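Local structure of aminotransferase, class III (Deinococcus radiodurans, 3I4J) at residues A377-K381 against R382-T386. The protein probably works as a pyridoxal-phosphate-dependent transaminase of class III, moving amino groups between substrates. The protein carries 1 engineered substitution. Residues are numbered along the deposited sequence; the frame is centred on the assembly and turned at random.
Sequences AAALK and RGLIT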
loop_
_atom_site.group_PDB
_atom_site.type_symbol
_atom_site.label_atom_id
_atom_site.label_comp_id
_atom_site.label_asym_id
_atom_site.label_seq_id
_atom_site.Cartn_x
_atom_site.Cartn_y
_atom_site.Cartn_z
ATOM N N ALA C 377 -11.603 25.083 7.146
ATOM C CA ALA C 377 -11.053 26.022 6.176
ATOM C C ALA C 377 -10.550 27.266 6.898
ATOM O O ALA C 377 -9.470 27.779 6.591
ATOM C CB ALA C 377 -12.119 26.403 5.154
ATOM N N ALA C 378 -11.336 27.744 7.860
ATOM C CA ALA C 378 -10.970 28.925 8.631
ATOM C C ALA C 378 -9.708 28.642 9.436
ATOM O O ALA C 378 -8.839 29.507 9.572
ATOM C CB ALA C 378 -12.111 29.325 9.558
ATOM N N ALA C 379 -9.608 27.425 9.963
ATOM C CA ALA C 379 -8.443 27.023 10.741
ATOM C C ALA C 379 -7.211 27.032 9.841
ATOM O O ALA C 379 -6.152 27.539 10.218
ATOM C CB ALA C 379 -8.655 25.631 11.320
ATOM N N LEU C 380 -7.355 26.470 8.646
ATOM C CA LEU C 380 -6.251 26.417 7.698
ATOM C C LEU C 380 -5.776 27.836 7.408
ATOM O O LEU C 380 -4.577 28.110 7.401
ATOM C CB LEU C 380 -6.691 25.737 6.398
ATOM C CG LEU C 380 -5.580 25.464 5.381
ATOM C CD1 LEU C 380 -4.563 24.515 5.987
ATOM C CD2 LEU C 380 -6.170 24.866 4.114
ATOM N N LYS C 381 -6.733 28.732 7.178
ATOM C CA LYS C 381 -6.445 30.134 6.891
ATOM C C LYS C 381 -5.536 30.710 7.972
ATOM O O LYS C 381 -4.621 31.485 7.681
ATOM C CB LYS C 381 -7.750 30.932 6.844
ATOM C CG LYS C 381 -7.843 31.946 5.714
ATOM C CD LYS C 381 -7.949 31.251 4.364
ATOM C CE LYS C 381 -8.282 32.235 3.251
ATOM N NZ LYS C 381 -7.247 33.297 3.099
ATOM N N ARG C 382 -5.794 30.328 9.222
ATOM C CA ARG C 382 -5.000 30.804 10.352
ATOM C C ARG C 382 -3.733 29.995 10.581
ATOM O O ARG C 382 -2.920 30.333 11.439
ATOM C CB ARG C 382 -5.841 30.809 11.630
ATOM C CG ARG C 382 -6.769 32.003 11.738
ATOM C CD ARG C 382 -7.746 31.848 12.888
ATOM N NE ARG C 382 -8.595 33.027 13.027
ATOM C CZ ARG C 382 -8.256 34.123 13.696
ATOM N NH1 ARG C 382 -7.080 34.203 14.304
ATOM N NH2 ARG C 382 -9.094 35.146 13.750
ATOM N N GLY C 383 -3.566 28.917 9.824
ATOM C CA GLY C 383 -2.368 28.115 9.973
ATOM C C GLY C 383 -2.504 26.897 10.866
ATOM O O GLY C 383 -1.538 26.482 11.506
ATOM N N LEU C 384 -3.701 26.325 10.913
ATOM C CA LEU C 384 -3.943 25.136 11.721
ATOM C C LEU C 384 -4.488 24.002 10.857
ATOM O O LEU C 384 -5.509 24.156 10.187
ATOM C CB LEU C 384 -4.936 25.434 12.849
ATOM C CG LEU C 384 -5.307 24.224 13.720
ATOM C CD1 LEU C 384 -4.068 23.709 14.436
ATOM C CD2 LEU C 384 -6.386 24.620 14.727
ATOM N N ILE C 385 -3.796 22.867 10.877
ATOM C CA ILE C 385 -4.204 21.693 10.117
ATOM C C ILE C 385 -5.145 20.839 10.970
ATOM O O ILE C 385 -4.848 20.557 12.131
ATOM C CB ILE C 385 -2.988 20.805 9.745
ATOM C CG1 ILE C 385 -1.947 21.615 8.968
ATOM C CG2 ILE C 385 -3.453 19.604 8.927
ATOM C CD1 ILE C 385 -2.452 22.162 7.654
ATOM N N THR C 386 -6.277 20.444 10.394
ATOM C CA THR C 386 -7.237 19.587 11.084
ATOM C C THR C 386 -7.470 18.365 10.198
ATOM O O THR C 386 -7.011 18.332 9.056
ATOM C CB THR C 386 -8.576 20.316 11.352
ATOM O OG1 THR C 386 -9.126 20.792 10.121
ATOM C CG2 THR C 386 -8.361 21.485 12.296
#
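With CG turned away from the backbone N (chi1 -173°), the Leu380 side chain leans beside its own carbonyl, while CG1 of Ile385 sits beside its backbone N (chi1 -56°). The two branched chains thus run side by side in the same direction, and Leu380 CD1 meets Ile385 CD1 at 3.6 Å. Between them the backbone leaves the helix through a Schellman motif. Gly383 is the turning residue: at its positive phi (97°) a side chain would crowd the carbonyl oxygen of Arg382, which is why glycine suits this place. Arg382 N still makes a helical bond to Ala378 O (3.2 Å), with a weak second bond to Ala379 O. Beyond it, Leu384 N reaches back to Ala379 O at 2.8 Å, and Gly383 N closes a tighter loop on Leu380 O at 2.7 Å, the two bonds that define the motif. These bonds occupy the carbonyl oxygens of Ala378, Ala379 and Leu380 at the helix end. The small Ala379 lets the departing chain lie close, its CB 4.0 Å from Leu384 CB. The long, extended side chain of Arg382 carries its NE to Asp427, with which it forms a salt bridge. Ala378, Ala379 and Leu384 press on helix 411-428, whereas Leu380 and Ile385 share Tyr31 of strand 30-32. Leu32 of the same strand is hydrogen-bonded through its backbone to Gly383 and Ile385. The end of helix 372-382 is thus joined to both elements, while the Thr386 side chain touches Leu401 and Leu403 of strand 400-403, and Ile385 also packs on Gln68 of the second subunit.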